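PDB 6LUP: MHC class I protein from Ginglymostoma cirratum, which probably presents short peptides, held in a groove between two helices above a beta sheet, to T cells of the nurse shark. Local coordinates for residues F9-A14 / H90-M95; C98-D103 / W165-L170; T200-H205 / V254-L259; L211-A216 / A248-V253. All coordinates share one frame; numbering follows the deposited sequence.

How the contacts relate
Contacts 1 and 2 belong to the peptide-binding platform, contacts 3 and 4 to the immunoglobulin C1-set domain that follows it in the chain. Strand 91-100 serves both of the first pair: contact 1 joins it to strand 3-12 in the middle of the eight-stranded sheet, and contact 2, its centre about 27 Å away, sets its far end against helix 148-172. Strand 250-255 links the second pair, centres about 20 Å apart: contact 4 pairs it with 208-213, and contact 3 is made by the residues that follow it. Contact 3 comes within about 8 Å of contact 2 between nearest atoms. Contacts 1 and 2 thus build floor and wall of the groove, contacts 3 and 4 the domain beneath.

Contact 1 (F9-A14 / H90-M95); sequences FTWSTA and HTYQLM
With CG anti to the carbonyl carbon in Trp-11 (chi1 -66°) and anti to the backbone N in Tyr-92 (chi1 -161°), the two aromatic side chains leave their paired strands side by side, pointing the same way. The rings meet obliquely, planes 66° apart, and Trp-11 CE3 touches Tyr-92 CD2 at 3.5 Å. Leu-94 CB reaches the edge of the indole, 3.9 Å from Trp-11 CZ3, and Leu-94 CD1 lies over one face of the Phe-9 ring, toward its rim. This is the centre of the MHC class I platform, where antiparallel strands 3-12 and 91-100 pair at the floor of the groove. Tyr-92 packs against an apolar side chain of the bound peptide and hydrogen-bonds His-113 through OH. Trp-11 N to Tyr-92 O and Tyr-92 N to Trp-11 O, each 2.8 Å, close one hydrogen-bonded pair; Phe-9 and Leu-94 form the next. On the sheet's other face, Thr-10 CG2 meets Thr-91 CG2 at 4.1 Å, and Gln-93 NE2 hydrogen-bonds the backbone of the second protein chain.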
loop_
_atom_site.group_PDB
_atom_site.type_symbol
_atom_site.label_atom_id
_atom_site.label_comp_id
_atom_site.label_asym_id
_atom_site.label_seq_id
_atom_site.Cartn_x
_atom_site.Cartn_y
_atom_site.Cartn_z
ATOM N N PHE A 9 -10.072 -4.733 -1.976
ATOM C CA PHE A 9 -11.361 -4.519 -1.328
ATOM C C PHE A 9 -11.260 -4.896 0.143
ATOM O O PHE A 9 -10.807 -5.995 0.466
ATOM C CB PHE A 9 -12.438 -5.410 -1.954
ATOM C CG PHE A 9 -12.655 -5.202 -3.428
ATOM C CD1 PHE A 9 -11.706 -5.612 -4.360
ATOM C CD2 PHE A 9 -13.846 -4.660 -3.890
ATOM C CE1 PHE A 9 -11.930 -5.445 -5.723
ATOM C CE2 PHE A 9 -14.078 -4.494 -5.250
ATOM C CZ PHE A 9 -13.120 -4.882 -6.169
ATOM N N THR A 10 -11.687 -4.000 1.030
ATOM C CA THR A 10 -11.747 -4.313 2.456
ATOM C C THR A 10 -13.142 -4.056 3.014
ATOM O O THR A 10 -13.654 -2.936 2.938
ATOM C CB THR A 10 -10.710 -3.519 3.277
ATOM O OG1 THR A 10 -9.401 -3.759 2.755
ATOM C CG2 THR A 10 -10.739 -3.931 4.744
ATOM N N TRP A 11 -13.747 -5.108 3.561
ATOM C CA TRP A 11 -14.987 -4.993 4.319
ATOM C C TRP A 11 -14.689 -5.152 5.806
ATOM O O TRP A 11 -14.094 -6.149 6.229
ATOM C CB TRP A 11 -15.998 -6.053 3.886
ATOM C CG TRP A 11 -16.505 -5.907 2.484
ATOM C CD1 TRP A 11 -17.628 -5.243 2.086
ATOM C CD2 TRP A 11 -15.921 -6.455 1.294
ATOM N NE1 TRP A 11 -17.782 -5.338 0.723
ATOM C CE2 TRP A 11 -16.749 -6.076 0.210
ATOM C CE3 TRP A 11 -14.782 -7.229 1.034
ATOM C CZ2 TRP A 11 -16.470 -6.443 -1.113
ATOM C CZ3 TRP A 11 -14.509 -7.597 -0.281
ATOM C CH2 TRP A 11 -15.353 -7.202 -1.338
ATOM N N SER A 12 -15.092 -4.158 6.591
ATOM C CA SER A 12 -14.931 -4.196 8.044
ATOM C C SER A 12 -16.274 -4.252 8.746
ATOM O O SER A 12 -17.268 -3.714 8.258
ATOM C CB SER A 12 -14.158 -2.977 8.546
ATOM O OG SER A 12 -12.840 -2.965 8.039
ATOM N N THR A 13 -16.289 -4.898 9.904
ATOM C CA THR A 13 -17.475 -4.949 10.742
ATOM C C THR A 13 -17.878 -3.533 11.151
ATOM O O THR A 13 -17.020 -2.663 11.331
ATOM C CB THR A 13 -17.229 -5.821 11.990
ATOM O OG1 THR A 13 -18.471 -6.055 12.663
ATOM C CG2 THR A 13 -16.255 -5.151 12.949
ATOM N N ALA A 14 -19.180 -3.295 11.271
ATOM C CA ALA A 14 -19.668 -1.998 11.725
ATOM C C ALA A 14 -19.018 -1.683 13.067
ATOM O O ALA A 14 -19.203 -2.411 14.049
ATOM C CB ALA A 14 -21.183 -2.006 11.843
ATOM N N HIS A 90 -14.466 -8.057 12.784
ATOM C CA HIS A 90 -14.160 -8.963 11.673
ATOM C C HIS A 90 -13.972 -8.278 10.317
ATOM O O HIS A 90 -14.441 -7.161 10.100
ATOM C CB HIS A 90 -15.212 -10.071 11.586
ATOM C CG HIS A 90 -15.277 -10.922 12.814
ATOM N ND1 HIS A 90 -14.276 -11.804 13.160
ATOM C CD2 HIS A 90 -16.211 -11.009 13.791
ATOM C CE1 HIS A 90 -14.595 -12.407 14.292
ATOM N NE2 HIS A 90 -15.764 -11.944 14.695
ATOM N N THR A 91 -13.286 -8.974 9.415
ATOM C CA THR A 91 -12.851 -8.414 8.140
ATOM C C THR A 91 -13.041 -9.397 6.989
ATOM O O THR A 91 -12.857 -10.608 7.149
ATOM C CB THR A 91 -11.359 -8.012 8.211
ATOM O OG1 THR A 91 -11.186 -7.011 9.218
ATOM C CG2 THR A 91 -10.865 -7.450 6.894
ATOM N N TYR A 92 -13.422 -8.867 5.832
ATOM C CA TYR A 92 -13.301 -9.598 4.582
ATOM C C TYR A 92 -12.409 -8.812 3.624
ATOM O O TYR A 92 -12.438 -7.579 3.605
ATOM C CB TYR A 92 -14.669 -9.857 3.953
ATOM C CG TYR A 92 -14.661 -10.969 2.921
ATOM C CD1 TYR A 92 -14.885 -12.295 3.291
ATOM C CD2 TYR A 92 -14.422 -10.697 1.577
ATOM C CE1 TYR A 92 -14.876 -13.315 2.354
ATOM C CE2 TYR A 92 -14.409 -11.710 0.632
ATOM C CZ TYR A 92 -14.640 -13.017 1.022
ATOM O OH TYR A 92 -14.631 -14.024 0.082
ATOM N N GLN A 93 -11.607 -9.528 2.840
ATOM C CA GLN A 93 -10.708 -8.893 1.886
ATOM C C GLN A 93 -10.731 -9.585 0.533
ATOM O O GLN A 93 -10.857 -10.808 0.457
ATOM C CB GLN A 93 -9.282 -8.861 2.430
ATOM C CG GLN A 93 -9.079 -7.878 3.568
ATOM C CD GLN A 93 -7.794 -8.129 4.322
ATOM O OE1 GLN A 93 -7.698 -9.058 5.125
ATOM N NE2 GLN A 93 -6.794 -7.297 4.070
ATOM N N LEU A 94 -10.612 -8.789 -0.526
ATOM C CA LEU A 94 -10.519 -9.309 -1.883
ATOM C C LEU A 94 -9.383 -8.617 -2.616
ATOM O O LEU A 94 -9.274 -7.396 -2.591
ATOM C CB LEU A 94 -11.828 -9.088 -2.641
ATOM C CG LEU A 94 -12.152 -9.923 -3.884
ATOM C CD1 LEU A 94 -13.401 -9.370 -4.545
ATOM C CD2 LEU A 94 -11.029 -9.969 -4.900
ATOM N N MET A 95 -8.543 -9.413 -3.265
ATOM C CA MET A 95 -7.489 -8.919 -4.133
ATOM C C MET A 95 -7.699 -9.502 -5.509
ATOM O O MET A 95 -7.745 -10.725 -5.656
ATOM C CB MET A 95 -6.140 -9.441 -3.661
ATOM C CG MET A 95 -5.342 -8.509 -2.788
ATOM S SD MET A 95 -3.885 -9.369 -2.150
ATOM C CE MET A 95 -2.856 -9.442 -3.620
#

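Contact 2 (C98-D103 / W165-L170)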
loop_
_atom_site.group_PDB
_atom_site.type_symbol
_atom_site.label_atom_id
_atom_site.label_comp_id
_atom_site.label_asym_id
_atom_site.label_seq_id
_atom_site.Cartn_x
_atom_site.Cartn_y
_atom_site.Cartn_z
ATOM N N CYS A 98 -4.321 -8.066 -12.774
ATOM C CA CYS A 98 -3.627 -8.672 -13.892
ATOM C C CYS A 98 -2.274 -8.003 -14.062
ATOM O O CYS A 98 -2.076 -6.876 -13.613
ATOM C CB CYS A 98 -4.444 -8.507 -15.171
ATOM S SG CYS A 98 -4.828 -6.786 -15.569
ATOM N N GLU A 99 -1.347 -8.707 -14.703
ATOM C CA GLU A 99 -0.040 -8.152 -15.021
ATOM C C GLU A 99 0.277 -8.321 -16.504
ATOM O O GLU A 99 0.131 -9.411 -17.059
ATOM C CB GLU A 99 1.044 -8.805 -14.165
ATOM C CG GLU A 99 2.446 -8.305 -14.464
ATOM C CD GLU A 99 3.476 -8.866 -13.512
ATOM O OE1 GLU A 99 3.824 -10.062 -13.644
ATOM O OE2 GLU A 99 3.940 -8.106 -12.635
ATOM N N LEU A 100 0.711 -7.229 -17.125
ATOM C CA LEU A 100 1.093 -7.204 -18.530
ATOM C C LEU A 100 2.611 -7.252 -18.672
ATOM O O LEU A 100 3.331 -6.474 -18.041
ATOM C CB LEU A 100 0.539 -5.943 -19.195
ATOM C CG LEU A 100 0.833 -5.667 -20.668
ATOM C CD1 LEU A 100 0.007 -6.564 -21.577
ATOM C CD2 LEU A 100 0.553 -4.202 -20.965
ATOM N N ARG A 101 3.084 -8.168 -19.514
ATOM C CA ARG A 101 4.514 -8.376 -19.715
ATOM C C ARG A 101 4.918 -8.234 -21.180
ATOM O O ARG A 101 4.306 -8.843 -22.064
ATOM C CB ARG A 101 4.928 -9.753 -19.195
ATOM C CG ARG A 101 4.666 -9.974 -17.715
ATOM C CD ARG A 101 5.335 -11.245 -17.224
ATOM N NE ARG A 101 4.992 -11.538 -15.835
ATOM C CZ ARG A 101 5.202 -12.708 -15.234
ATOM N NH1 ARG A 101 4.848 -12.874 -13.964
ATOM N NH2 ARG A 101 5.756 -13.716 -15.897
ATOM N N ASP A 102 5.945 -7.420 -21.428
ATOM C CA ASP A 102 6.553 -7.305 -22.757
ATOM C C ASP A 102 7.850 -8.114 -22.841
ATOM O O ASP A 102 8.177 -8.673 -23.890
ATOM C CB ASP A 102 6.784 -5.836 -23.155
ATOM C CG ASP A 102 7.426 -5.004 -22.046
ATOM O OD1 ASP A 102 8.112 -5.570 -21.164
ATOM O OD2 ASP A 102 7.247 -3.765 -22.059
ATOM N N ASP A 103 8.577 -8.165 -21.725
ATOM C CA ASP A 103 9.785 -8.982 -21.592
ATOM C C ASP A 103 9.383 -10.444 -21.383
ATOM O O ASP A 103 9.054 -10.856 -20.267
ATOM C CB ASP A 103 10.653 -8.487 -20.425
ATOM C CG ASP A 103 11.176 -7.067 -20.632
ATOM O OD1 ASP A 103 11.941 -6.838 -21.599
ATOM O OD2 ASP A 103 10.834 -6.182 -19.815
ATOM N N TRP A 165 -7.946 -2.585 -20.401
ATOM C CA TRP A 165 -8.044 -1.296 -19.711
ATOM C C TRP A 165 -6.707 -0.836 -19.131
ATOM O O TRP A 165 -6.406 0.363 -19.136
ATOM C CB TRP A 165 -9.131 -1.332 -18.634
ATOM C CG TRP A 165 -10.498 -1.263 -19.222
ATOM C CD1 TRP A 165 -11.228 -2.302 -19.729
ATOM C CD2 TRP A 165 -11.296 -0.087 -19.400
ATOM N NE1 TRP A 165 -12.433 -1.846 -20.206
ATOM C CE2 TRP A 165 -12.502 -0.490 -20.022
ATOM C CE3 TRP A 165 -11.110 1.268 -19.095
ATOM C CZ2 TRP A 165 -13.526 0.415 -20.335
ATOM C CZ3 TRP A 165 -12.124 2.168 -19.411
ATOM C CH2 TRP A 165 -13.322 1.735 -20.024
ATOM N N LEU A 166 -5.901 -1.783 -18.649
ATOM C CA LEU A 166 -4.550 -1.459 -18.195
ATOM C C LEU A 166 -3.780 -0.774 -19.323
ATOM O O LEU A 166 -3.110 0.232 -19.099
ATOM C CB LEU A 166 -3.801 -2.698 -17.687
ATOM C CG LEU A 166 -2.326 -2.505 -17.288
ATOM C CD1 LEU A 166 -2.140 -1.456 -16.197
ATOM C CD2 LEU A 166 -1.682 -3.820 -16.873
ATOM N N GLN A 167 -3.911 -1.305 -20.537
ATOM C CA GLN A 167 -3.259 -0.730 -21.713
ATOM C C GLN A 167 -3.754 0.676 -22.042
ATOM O O GLN A 167 -2.980 1.522 -22.497
ATOM C CB GLN A 167 -3.401 -1.661 -22.916
ATOM C CG GLN A 167 -2.306 -2.714 -22.961
ATOM C CD GLN A 167 -2.624 -3.874 -23.879
ATOM O OE1 GLN A 167 -3.727 -3.976 -24.420
ATOM N NE2 GLN A 167 -1.654 -4.764 -24.057
ATOM N N LYS A 168 -5.037 0.919 -21.794
ATOM C CA LYS A 168 -5.621 2.235 -21.988
ATOM C C LYS A 168 -5.083 3.195 -20.934
ATOM O O LYS A 168 -4.701 4.321 -21.249
ATOM C CB LYS A 168 -7.147 2.162 -21.916
ATOM C CG LYS A 168 -7.845 3.473 -22.240
ATOM C CD LYS A 168 -9.288 3.466 -21.773
ATOM C CE LYS A 168 -10.011 4.709 -22.254
ATOM N NZ LYS A 168 -11.403 4.753 -21.740
ATOM N N TYR A 169 -5.050 2.733 -19.686
ATOM C CA TYR A 169 -4.524 3.526 -18.579
ATOM C C TYR A 169 -3.070 3.930 -18.804
ATOM O O TYR A 169 -2.700 5.078 -18.567
ATOM C CB TYR A 169 -4.657 2.772 -17.253
ATOM C CG TYR A 169 -6.082 2.508 -16.807
ATOM C CD1 TYR A 169 -7.117 3.389 -17.122
ATOM C CD2 TYR A 169 -6.386 1.387 -16.034
ATOM C CE1 TYR A 169 -8.415 3.149 -16.704
ATOM C CE2 TYR A 169 -7.681 1.139 -15.606
ATOM C CZ TYR A 169 -8.690 2.020 -15.941
ATOM O OH TYR A 169 -9.974 1.772 -15.514
ATOM N N LEU A 170 -2.259 2.985 -19.273
ATOM C CA LEU A 170 -0.849 3.249 -19.571
ATOM C C LEU A 170 -0.654 4.313 -20.651
ATOM O O LEU A 170 0.300 5.084 -20.597
ATOM C CB LEU A 170 -0.116 1.958 -19.948
ATOM C CG LEU A 170 0.118 0.957 -18.811
ATOM C CD1 LEU A 170 0.492 -0.405 -19.370
ATOM C CD2 LEU A 170 1.176 1.438 -17.831
#
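Leu-100 and Gln-167 cross at about a right angle, the leucine reaching out from strand 91-100 and the glutamine reaching in from helix 165-170. Leu-100 CG is anti to the backbone N (chi1 179°); CD1 lies 3.5 Å from the amide nitrogen Gln-167 NE2, while CD2 lies 3.8 Å from both Gln-167 CG and Gln-167 NE2. The same CD2 approaches Leu-170 CD1, one helical turn beyond Leu-166, at 4.1 Å. Nearer the backbone, Leu-166 CD2 packs on Leu-100 CB at 3.9 Å. Leu-100 thus meets three side chains of segment 165-170, and Ile-163 of the same helix touches it too. Strand and helix run at 58° with their axes 9.9 Å apart, a helix lying across the sheet as in the alpha-2 half of the MHC class I platform. Cys-98, two residues before Leu-100 on the same strand, is bonded to Cys-162 of helix 148-172, so a disulfide ties strand to helix close to the leucine cluster. Farther along that helix, Tyr-169 OH hydrogen-bonds the backbone of the bound peptide. No hydrogen bond or salt bridge joins the two segments, and the salt bridge of Arg-101 to Glu-99 stays within the strand side. Apart from the neighbouring disulfide, strand and helix here are therefore joined by van der Waals contact, with the polar end of Gln-167 resting on methyl groups at the more exposed margin.

Contact 3 (T200-H205 / V254-L259); sequences TGFYPH and VDHDGL
The imidazole of His-256 reaches across to Phe-202 and Tyr-203, with a different group on each face. Phe-202 CB sits over one face, 4.0 Å from the ring centroid in a CH-pi contact; over the opposite face, toward the rim, lies OD1 of the adjacent Asp-257. At the edge, near the ring plane, is the carbonyl oxygen of Tyr-203. The Phe-202 ring meets the imidazole obliquely, the planes turned by 66°, and its CD1 comes within 3.6 Å of His-256 CE1. CG of His-256, anti to the backbone N (chi1 -179°), starts this reach. NE2 donates to Tyr-203 O over 3.0 Å, with an N-H...O angle of 152°; the oxygen lies close to the ring plane, but the nitrogen stands well above the plane of the carbonyl. Beside this bond Pro-204, whose preceding peptide is cis, turns its ring toward Asp-257 tip to tip, CD lying 3.4 Å from Asp-257 OD1. Tyr-203 points away: Pro-204 CB lies over the centre of its ring, and its side chain touches Asp-28 of the platform, whose neighbour Asp-29 touches Pro-204. Gly-201 and Phe-202 both face Tyr-234, a G1 beta bulge where strand 194-202 ends. A Phe-Tyr-Pro turn with a cis proline, following the strand of Cys-197 and packed against a histidine four residues after Cys-252, is characteristic of the immunoglobulin C1-set domain, here beside the peptide-binding platform.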
loop_
_atom_site.group_PDB
_atom_site.type_symbol
_atom_site.label_atom_id
_atom_site.label_comp_id
_atom_site.label_asym_id
_atom_site.label_seq_id
_atom_site.Cartn_x
_atom_site.Cartn_y
_atom_site.Cartn_z
ATOM N N THR A 200 14.892 9.664 -1.390
ATOM C CA THR A 200 13.521 10.148 -1.263
ATOM C C THR A 200 12.963 10.613 -2.608
ATOM O O THR A 200 13.719 10.895 -3.543
ATOM C CB THR A 200 13.421 11.270 -0.204
ATOM O OG1 THR A 200 12.055 11.444 0.194
ATOM C CG2 THR A 200 13.989 12.588 -0.732
ATOM N N GLY A 201 11.636 10.672 -2.696
ATOM C CA GLY A 201 10.940 11.165 -3.884
ATOM C C GLY A 201 10.954 10.246 -5.096
ATOM O O GLY A 201 10.758 10.704 -6.224
ATOM N N PHE A 202 11.171 8.951 -4.872
ATOM C CA PHE A 202 11.230 7.994 -5.977
ATOM C C PHE A 202 9.939 7.213 -6.189
ATOM O O PHE A 202 9.171 6.983 -5.253
ATOM C CB PHE A 202 12.429 7.045 -5.844
ATOM C CG PHE A 202 12.454 6.245 -4.569
ATOM C CD1 PHE A 202 11.791 5.021 -4.479
ATOM C CD2 PHE A 202 13.179 6.691 -3.462
ATOM C CE1 PHE A 202 11.831 4.274 -3.308
ATOM C CE2 PHE A 202 13.223 5.947 -2.289
ATOM C CZ PHE A 202 12.546 4.738 -2.210
ATOM N N TYR A 203 9.711 6.827 -7.441
ATOM C CA TYR A 203 8.573 6.002 -7.842
ATOM C C TYR A 203 9.009 5.133 -9.024
ATOM O O TYR A 203 9.651 5.640 -9.946
ATOM C CB TYR A 203 7.364 6.871 -8.236
ATOM C CG TYR A 203 6.255 6.059 -8.853
ATOM C CD1 TYR A 203 6.284 5.727 -10.210
ATOM C CD2 TYR A 203 5.204 5.583 -8.073
ATOM C CE1 TYR A 203 5.294 4.949 -10.775
ATOM C CE2 TYR A 203 4.204 4.810 -8.630
ATOM C CZ TYR A 203 4.255 4.494 -9.978
ATOM O OH TYR A 203 3.264 3.724 -10.529
ATOM N N PRO A 204 8.648 3.831 -9.024
ATOM C CA PRO A 204 7.857 3.088 -8.036
ATOM C C PRO A 204 8.661 2.717 -6.784
ATOM O O PRO A 204 9.830 3.081 -6.678
ATOM C CB PRO A 204 7.428 1.835 -8.805
ATOM C CG PRO A 204 8.514 1.617 -9.799
ATOM C CD PRO A 204 9.011 2.984 -10.180
ATOM N N HIS A 205 8.030 1.998 -5.858
ATOM C CA HIS A 205 8.581 1.776 -4.516
ATOM C C HIS A 205 9.848 0.916 -4.490
ATOM O O HIS A 205 10.723 1.120 -3.642
ATOM C CB HIS A 205 7.515 1.161 -3.600
ATOM C CG HIS A 205 7.411 -0.326 -3.713
ATOM N ND1 HIS A 205 7.988 -1.182 -2.798
ATOM C CD2 HIS A 205 6.826 -1.112 -4.648
ATOM C CE1 HIS A 205 7.753 -2.431 -3.160
ATOM N NE2 HIS A 205 7.049 -2.416 -4.278
ATOM N N VAL A 254 22.905 3.154 -5.397
ATOM C CA VAL A 254 21.454 3.048 -5.523
ATOM C C VAL A 254 21.030 2.496 -6.886
ATOM O O VAL A 254 21.502 2.952 -7.930
ATOM C CB VAL A 254 20.762 4.406 -5.278
ATOM C CG1 VAL A 254 19.249 4.245 -5.282
ATOM C CG2 VAL A 254 21.215 5.015 -3.962
ATOM N N ASP A 255 20.139 1.506 -6.853
ATOM C CA ASP A 255 19.493 0.978 -8.051
ATOM C C ASP A 255 17.989 1.196 -8.007
ATOM O O ASP A 255 17.300 0.735 -7.094
ATOM C CB ASP A 255 19.809 -0.504 -8.245
ATOM C CG ASP A 255 21.147 -0.727 -8.910
ATOM O OD1 ASP A 255 21.232 -0.555 -10.147
ATOM O OD2 ASP A 255 22.111 -1.075 -8.196
ATOM N N HIS A 256 17.499 1.918 -9.007
ATOM C CA HIS A 256 16.092 2.238 -9.166
ATOM C C HIS A 256 15.854 2.333 -10.664
ATOM O O HIS A 256 16.681 2.886 -11.391
ATOM C CB HIS A 256 15.777 3.571 -8.478
ATOM C CG HIS A 256 14.337 3.979 -8.557
ATOM N ND1 HIS A 256 13.398 3.579 -7.629
ATOM C CD2 HIS A 256 13.679 4.765 -9.440
ATOM C CE1 HIS A 256 12.223 4.093 -7.946
ATOM N NE2 HIS A 256 12.366 4.817 -9.040
ATOM N N ASP A 257 14.737 1.790 -11.131
ATOM C CA ASP A 257 14.463 1.778 -12.569
ATOM C C ASP A 257 14.068 3.158 -13.127
ATOM O O ASP A 257 13.737 3.298 -14.305
ATOM C CB ASP A 257 13.459 0.678 -12.936
ATOM C CG ASP A 257 12.101 0.890 -12.318
ATOM O OD1 ASP A 257 11.785 2.038 -11.932
ATOM O OD2 ASP A 257 11.345 -0.100 -12.216
ATOM N N GLY A 258 14.118 4.168 -12.265
ATOM C CA GLY A 258 14.028 5.558 -12.688
ATOM C C GLY A 258 15.409 6.147 -12.924
ATOM O O GLY A 258 15.532 7.269 -13.415
ATOM N N LEU A 259 16.450 5.393 -12.575
ATOM C CA LEU A 259 17.829 5.842 -12.766
ATOM C C LEU A 259 18.387 5.395 -14.112
ATOM O O LEU A 259 18.948 6.203 -14.856
ATOM C CB LEU A 259 18.725 5.363 -11.621
ATOM C CG LEU A 259 18.432 5.955 -10.241
ATOM C CD1 LEU A 259 19.084 5.117 -9.152
ATOM C CD2 LEU A 259 18.877 7.410 -10.153
#

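Contact 4 (L211-A216 / A248-V253)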
loop_
_atom_site.group_PDB
_atom_site.type_symbol
_atom_site.label_atom_id
_atom_site.label_comp_id
_atom_site.label_asym_id
_atom_site.label_seq_id
_atom_site.Cartn_x
_atom_site.Cartn_y
_atom_site.Cartn_z
ATOM N N LEU A 211 25.523 0.046 0.985
ATOM C CA LEU A 211 26.639 0.861 1.455
ATOM C C LEU A 211 27.973 0.150 1.298
ATOM O O LEU A 211 28.062 -1.069 1.454
ATOM C CB LEU A 211 26.422 1.276 2.910
ATOM C CG LEU A 211 25.609 2.553 3.145
ATOM C CD1 LEU A 211 24.149 2.408 2.734
ATOM C CD2 LEU A 211 25.708 2.955 4.607
ATOM N N PHE A 212 29.005 0.928 0.987
ATOM C CA PHE A 212 30.330 0.387 0.704
ATOM C C PHE A 212 31.445 1.101 1.456
ATOM O O PHE A 212 31.517 2.335 1.473
ATOM C CB PHE A 212 30.613 0.419 -0.801
ATOM C CG PHE A 212 29.902 -0.652 -1.575
ATOM C CD1 PHE A 212 28.582 -0.477 -1.984
ATOM C CD2 PHE A 212 30.552 -1.835 -1.903
ATOM C CE1 PHE A 212 27.925 -1.468 -2.693
ATOM C CE2 PHE A 212 29.898 -2.827 -2.617
ATOM C CZ PHE A 212 28.583 -2.643 -3.015
ATOM N N ARG A 213 32.313 0.304 2.074
ATOM C CA ARG A 213 33.518 0.810 2.715
ATOM C C ARG A 213 34.730 0.457 1.866
ATOM O O ARG A 213 35.087 -0.717 1.748
ATOM C CB ARG A 213 33.672 0.237 4.126
ATOM C CG ARG A 213 34.891 0.763 4.867
ATOM C CD ARG A 213 34.926 0.291 6.308
ATOM N NE ARG A 213 36.114 0.790 7.000
ATOM C CZ ARG A 213 37.274 0.141 7.070
ATOM N NH1 ARG A 213 38.296 0.685 7.722
ATOM N NH2 ARG A 213 37.418 -1.049 6.496
ATOM N N ASP A 214 35.338 1.480 1.267
ATOM C CA ASP A 214 36.576 1.348 0.490
ATOM C C ASP A 214 36.547 0.184 -0.519
ATOM O O ASP A 214 37.462 -0.647 -0.551
ATOM C CB ASP A 214 37.781 1.232 1.443
ATOM C CG ASP A 214 39.087 1.676 0.804
ATOM O OD1 ASP A 214 39.106 2.737 0.143
ATOM O OD2 ASP A 214 40.103 0.968 0.978
ATOM N N SER A 215 35.488 0.137 -1.332
ATOM C CA SER A 215 35.269 -0.913 -2.349
ATOM C C SER A 215 34.689 -2.226 -1.803
ATOM O O SER A 215 34.411 -3.151 -2.569
ATOM C CB SER A 215 36.541 -1.193 -3.174
ATOM O OG SER A 215 36.868 -0.101 -4.018
ATOM N N ALA A 216 34.498 -2.302 -0.488
ATOM C CA ALA A 216 33.918 -3.491 0.135
ATOM C C ALA A 216 32.460 -3.273 0.529
ATOM O O ALA A 216 32.080 -2.189 0.970
ATOM C CB ALA A 216 34.739 -3.917 1.345
ATOM N N ALA A 248 39.258 5.293 5.483
ATOM C CA ALA A 248 38.492 4.606 4.438
ATOM C C ALA A 248 37.401 5.474 3.802
ATOM O O ALA A 248 36.686 6.204 4.494
ATOM C CB ALA A 248 37.900 3.311 4.978
ATOM N N LYS A 249 37.295 5.390 2.477
ATOM C CA LYS A 249 36.294 6.145 1.724
ATOM C C LYS A 249 34.950 5.424 1.745
ATOM O O LYS A 249 34.894 4.195 1.642
ATOM C CB LYS A 249 36.751 6.372 0.275
ATOM C CG LYS A 249 38.087 7.095 0.129
ATOM C CD LYS A 249 37.979 8.578 0.459
ATOM C CE LYS A 249 39.358 9.200 0.618
ATOM N NZ LYS A 249 39.292 10.646 0.976
ATOM N N TYR A 250 33.876 6.196 1.883
ATOM C CA TYR A 250 32.529 5.635 1.934
ATOM C C TYR A 250 31.687 6.019 0.728
ATOM O O TYR A 250 31.650 7.184 0.325
ATOM C CB TYR A 250 31.816 6.063 3.211
ATOM C CG TYR A 250 32.376 5.430 4.459
ATOM C CD1 TYR A 250 32.087 4.104 4.778
ATOM C CD2 TYR A 250 33.190 6.158 5.324
ATOM C CE1 TYR A 250 32.599 3.518 5.927
ATOM C CE2 TYR A 250 33.706 5.582 6.478
ATOM C CZ TYR A 250 33.408 4.261 6.775
ATOM O OH TYR A 250 33.916 3.684 7.918
ATOM N N SER A 251 31.011 5.025 0.162
ATOM C CA SER A 251 30.091 5.255 -0.942
ATOM C C SER A 251 28.726 4.610 -0.700
ATOM O O SER A 251 28.611 3.585 -0.017
ATOM C CB SER A 251 30.694 4.776 -2.267
ATOM O OG SER A 251 30.905 3.377 -2.261
ATOM N N CYS A 252 27.695 5.241 -1.253
ATOM C CA CYS A 252 26.353 4.691 -1.264
ATOM C C CYS A 252 25.924 4.444 -2.710
ATOM O O CYS A 252 26.018 5.337 -3.555
ATOM C CB CYS A 252 25.381 5.641 -0.573
ATOM S SG CYS A 252 23.681 5.043 -0.587
ATOM N N VAL A 253 25.468 3.224 -2.985
ATOM C CA VAL A 253 25.074 2.833 -4.336
ATOM C C VAL A 253 23.568 2.547 -4.414
ATOM O O VAL A 253 23.021 1.807 -3.593
ATOM C CB VAL A 253 25.923 1.646 -4.861
ATOM C CG1 VAL A 253 25.614 0.364 -4.107
ATOM C CG2 VAL A 253 25.704 1.439 -6.349
#
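Asp-214 N donates to Lys-249 O at 2.8 Å, the shortest hydrogen bond between segments 211-216 and 248-253, just beyond the paired strands 211-213 and 250-253. These are antiparallel neighbours in one sheet of the immunoglobulin C1-set sandwich, and Cys-252 carries the disulfide to Cys-197 in the other sheet. The bond falls where a type I' turn, Arg-213 to Ala-216, reverses the first strand. Farther in, Phe-212 and Ser-251 make a hydrogen-bonded pair, N to O in both directions. Their side chains share a face: Ser-251 OG approaches Phe-212 CB, and Val-253 CG1 meets the ring edge at Phe-212 CE1, 3.3 Å away. On the face turned to the sandwich interior, Leu-211 CD1 lies 4.3 Å from Cys-252 SG. Arg-213, extended from CG to NE with CG anti to the backbone N (chi1 -178°), crosses Tyr-250 obliquely, its CG 3.7 Å from Tyr-250 CE1. The guanidinium plane is turned 57° from that ring, and Ala-248 CB lies over one of its faces, 3.7 Å from Arg-213 NE.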